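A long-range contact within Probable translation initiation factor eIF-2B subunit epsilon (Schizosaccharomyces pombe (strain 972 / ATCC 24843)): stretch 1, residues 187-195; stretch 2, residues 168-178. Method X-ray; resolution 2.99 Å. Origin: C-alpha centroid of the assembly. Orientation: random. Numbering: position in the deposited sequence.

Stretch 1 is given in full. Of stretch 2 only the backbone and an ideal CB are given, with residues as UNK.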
# COMPACT_ATOMS: atom_id res chain seq x y z
N VAL I 187 56.91 -18.06 17.56
CA VAL I 187 58.06 -18.96 17.56
C VAL I 187 59.23 -18.32 16.83
O VAL I 187 60.38 -18.75 16.96
CB VAL I 187 57.72 -20.31 16.91
CG1 VAL I 187 58.68 -21.38 17.40
CG2 VAL I 187 56.29 -20.71 17.24
N HIS I 188 58.95 -17.27 16.07
CA HIS I 188 59.99 -16.55 15.36
C HIS I 188 59.67 -15.06 15.24
O HIS I 188 58.53 -14.68 14.97
CB HIS I 188 60.22 -17.14 13.97
CG HIS I 188 61.44 -16.63 13.28
ND1 HIS I 188 61.56 -15.33 12.83
CD2 HIS I 188 62.61 -17.24 12.96
CE1 HIS I 188 62.74 -15.17 12.27
NE2 HIS I 188 63.40 -16.31 12.34
N TYR I 189 60.69 -14.24 15.44
CA TYR I 189 60.59 -12.81 15.19
C TYR I 189 61.86 -12.30 14.52
O TYR I 189 62.96 -12.54 15.00
CB TYR I 189 60.34 -12.03 16.49
CG TYR I 189 60.51 -10.54 16.34
CD1 TYR I 189 59.48 -9.75 15.84
CD2 TYR I 189 61.70 -9.91 16.68
CE1 TYR I 189 59.63 -8.38 15.69
CE2 TYR I 189 61.86 -8.55 16.54
CZ TYR I 189 60.83 -7.79 16.04
OH TYR I 189 60.98 -6.43 15.90
N GLN I 190 61.69 -11.59 13.41
CA GLN I 190 62.79 -10.87 12.80
C GLN I 190 62.27 -9.60 12.13
O GLN I 190 61.37 -9.65 11.29
CB GLN I 190 63.56 -11.74 11.80
CG GLN I 190 62.74 -12.26 10.62
CD GLN I 190 63.62 -12.71 9.47
OE1 GLN I 190 64.15 -13.81 9.47
NE2 GLN I 190 63.77 -11.84 8.48
N ALA I 191 62.81 -8.46 12.54
CA ALA I 191 62.39 -7.18 11.99
C ALA I 191 62.86 -7.04 10.55
O ALA I 191 63.98 -7.42 10.21
CB ALA I 191 62.91 -6.04 12.84
N ASN I 192 61.99 -6.50 9.70
CA ASN I 192 62.34 -6.28 8.31
C ASN I 192 63.37 -5.16 8.16
O ASN I 192 63.15 -4.04 8.61
CB ASN I 192 61.09 -5.95 7.48
CG ASN I 192 60.12 -7.10 7.42
OD1 ASN I 192 60.51 -8.26 7.47
ND2 ASN I 192 58.83 -6.78 7.29
N GLU I 193 64.49 -5.49 7.53
CA GLU I 193 65.49 -4.49 7.19
C GLU I 193 66.15 -4.89 5.87
O GLU I 193 66.83 -5.92 5.79
CB GLU I 193 66.53 -4.34 8.30
CG GLU I 193 66.97 -5.65 8.93
CD GLU I 193 67.92 -5.47 10.09
OE1 GLU I 193 68.53 -4.38 10.20
OE2 GLU I 193 68.06 -6.41 10.90
N ARG I 194 65.93 -4.08 4.84
CA ARG I 194 66.40 -4.39 3.50
C ARG I 194 67.92 -4.52 3.45
O ARG I 194 68.64 -3.65 3.93
CB ARG I 194 65.90 -3.34 2.51
CG ARG I 194 64.38 -3.38 2.35
CD ARG I 194 63.86 -2.37 1.34
NE ARG I 194 62.40 -2.43 1.25
CZ ARG I 194 61.66 -1.59 0.53
NH1 ARG I 194 62.23 -0.63 -0.17
NH2 ARG I 194 60.34 -1.73 0.51
N GLY I 195 68.37 -5.62 2.88
CA GLY I 195 69.75 -6.06 2.99
C GLY I 195 69.69 -7.50 3.47
O GLY I 195 70.48 -8.35 3.05
N UNK I 168 50.35 2.83 7.65
CA UNK I 168 50.56 2.90 9.09
C UNK I 168 51.70 1.97 9.49
O UNK I 168 52.34 2.15 10.52
CB UNK I 168 49.28 2.54 9.84
N UNK I 169 51.95 0.96 8.65
CA UNK I 169 53.01 -0.01 8.91
C UNK I 169 54.37 0.52 8.47
O UNK I 169 54.81 0.25 7.35
CB UNK I 169 52.71 -1.33 8.20
N UNK I 170 55.02 1.27 9.34
CA UNK I 170 56.34 1.82 9.05
C UNK I 170 57.42 0.76 9.26
O UNK I 170 57.12 -0.43 9.36
CB UNK I 170 56.62 3.04 9.93
N UNK I 171 58.68 1.19 9.33
CA UNK I 171 59.80 0.26 9.37
C UNK I 171 59.92 -0.47 10.71
O UNK I 171 60.23 -1.66 10.75
CB UNK I 171 61.10 1.01 9.08
N UNK I 172 59.70 0.25 11.81
CA UNK I 172 59.71 -0.37 13.13
C UNK I 172 58.59 -1.40 13.24
O UNK I 172 58.78 -2.49 13.79
CB UNK I 172 59.57 0.69 14.22
N UNK I 173 57.43 -1.05 12.69
CA UNK I 173 56.27 -1.93 12.73
C UNK I 173 56.38 -3.07 11.72
O UNK I 173 55.71 -4.09 11.85
CB UNK I 173 54.99 -1.13 12.47
N UNK I 174 57.23 -2.88 10.71
CA UNK I 174 57.43 -3.90 9.69
C UNK I 174 58.29 -5.05 10.21
O UNK I 174 59.51 -4.92 10.31
CB UNK I 174 58.07 -3.28 8.45
N UNK I 175 57.65 -6.16 10.55
CA UNK I 175 58.35 -7.32 11.09
C UNK I 175 57.69 -8.62 10.65
O UNK I 175 56.49 -8.65 10.37
CB UNK I 175 58.40 -7.25 12.62
N UNK I 176 58.48 -9.68 10.57
CA UNK I 176 57.95 -11.00 10.23
C UNK I 176 57.69 -11.82 11.48
O UNK I 176 58.59 -12.07 12.28
CB UNK I 176 58.92 -11.75 9.31
N UNK I 177 56.44 -12.24 11.66
CA UNK I 177 56.06 -13.10 12.77
C UNK I 177 55.76 -14.51 12.28
O UNK I 177 55.15 -14.69 11.22
CB UNK I 177 54.85 -12.52 13.50
N UNK I 178 56.20 -15.50 13.04
CA UNK I 178 55.82 -16.89 12.77
C UNK I 178 55.09 -17.44 13.99
O UNK I 178 55.70 -17.66 15.04
CB UNK I 178 57.04 -17.75 12.43

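Stretch 1 runs as a strand from Val187 to Ala191 and then leaves as a loop; stretch 2 approaches through a turn and pairs with it antiparallel from 175 to 178. At 168 and 170 the ideal CB is out of reach of stretch 1, which therefore sets no preference; the residues are Thr168 and Ala170. Position 169 also lies far off, its CA-to-CB bond sideways, so that a long chain alone could arrive. It is Arg169, whose NH2 comes 3.7 Å from Asn192 ND2.

Positions 171 to 173 have helical backbone angles. At 171 the CB lies 5.5 Å from Asn192 O and points sideways, leaving room for a long, flexible chain, polar or charged, to run along the loop past Asn192 O. The residue is Arg171: its CD packs 3.3 Å from Asn192 O, and its NH2 sits over one face of the Arg194 guanidinium, 3.4 Å from Arg194 NE, a contact between like charges. At 172 and 173 the CA-to-CB bonds point away, and many residues would serve; Thr172 and Glu173 make no contact.

At 174 the ideal CB is 3.8 Å from Asn192 ND2, a donor that invites a short side chain with an acceptor: serine, threonine or aspartate. Ser174 answers it, Asn192 ND2 donating to Ser174 OG at 2.6 Å, while the backbone Asn192 N bonds to Ser174 O at 3.0 Å.

Position 175 pairs with Ala191, on the same sheet face as Tyr189. Its CB is already 3.5 Å from Tyr189 CE1, so a small residue such as alanine, serine or glycine suits best. Ser175 fits, with OG 3.8 Å from Ala191 CA.

Position 176 turns to the other face, beside Gln190 and near Asn192 OD1; extended backbone angles favour a beta-branched residue, though threonine would suit as well as valine or isoleucine. Val176 brings CG2 to 3.2 Å from Asn192 OD1, and its N donates to Gln190 O at 3.0 Å; the return bond, Gln190 N to Val176 O, is weak at 3.3 Å.

At 177 the CB shares the Tyr189 face but has nothing closer than His188 O at 4.5 Å, space for a large apolar or aromatic group. Phe177 receives the edge of Tyr189 on its ring face, Tyr189 CD1 lying 3.9 Å from Phe177 CZ.

Position 178 sets its CB 3.6 Å from His188 CB, favouring a compact apolar residue, valine or isoleucine. Val178 packs there; its N donates to His188 O at 3.1 Å and its O accepts from Val187 N at 2.8 Å.

Stretch 2 168-178: TRARTESSVFV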
# COMPACT_ATOMS: atom_id res chain seq x y z
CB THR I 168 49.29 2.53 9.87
OG1 THR I 168 48.15 3.14 9.24
CG2 THR I 168 49.38 3.00 11.31
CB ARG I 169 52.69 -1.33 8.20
CG ARG I 169 53.57 -2.50 8.61
CD ARG I 169 53.12 -3.78 7.92
NE ARG I 169 53.78 -4.97 8.46
CZ ARG I 169 54.80 -5.60 7.89
NH1 ARG I 169 55.30 -5.15 6.75
NH2 ARG I 169 55.33 -6.67 8.46
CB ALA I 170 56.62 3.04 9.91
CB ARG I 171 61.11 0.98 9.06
CG ARG I 171 62.30 0.05 8.89
CD ARG I 171 62.00 -1.06 7.90
NE ARG I 171 62.09 -0.62 6.51
CZ ARG I 171 61.83 -1.39 5.46
NH1 ARG I 171 61.46 -2.65 5.64
NH2 ARG I 171 61.93 -0.90 4.23
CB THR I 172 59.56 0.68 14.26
OG1 THR I 172 60.78 1.43 14.38
CG2 THR I 172 59.24 0.02 15.59
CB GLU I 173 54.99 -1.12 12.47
CG GLU I 173 54.62 -0.14 13.58
CD GLU I 173 55.51 1.08 13.62
OE1 GLU I 173 56.21 1.34 12.62
OE2 GLU I 173 55.52 1.79 14.65
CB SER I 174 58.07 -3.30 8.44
OG SER I 174 58.22 -4.27 7.42
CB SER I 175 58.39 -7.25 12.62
OG SER I 175 58.92 -6.01 13.07
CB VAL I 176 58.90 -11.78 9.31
CG1 VAL I 176 58.38 -13.19 9.09
CG2 VAL I 176 59.07 -11.06 7.99
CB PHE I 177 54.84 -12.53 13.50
CG PHE I 177 55.12 -11.30 14.31
CD1 PHE I 177 55.26 -10.07 13.71
CD2 PHE I 177 55.23 -11.38 15.69
CE1 PHE I 177 55.52 -8.93 14.46
CE2 PHE I 177 55.49 -10.25 16.45
CZ PHE I 177 55.63 -9.03 15.83
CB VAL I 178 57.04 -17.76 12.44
CG1 VAL I 178 56.61 -19.21 12.23
CG2 VAL I 178 57.76 -17.23 11.21
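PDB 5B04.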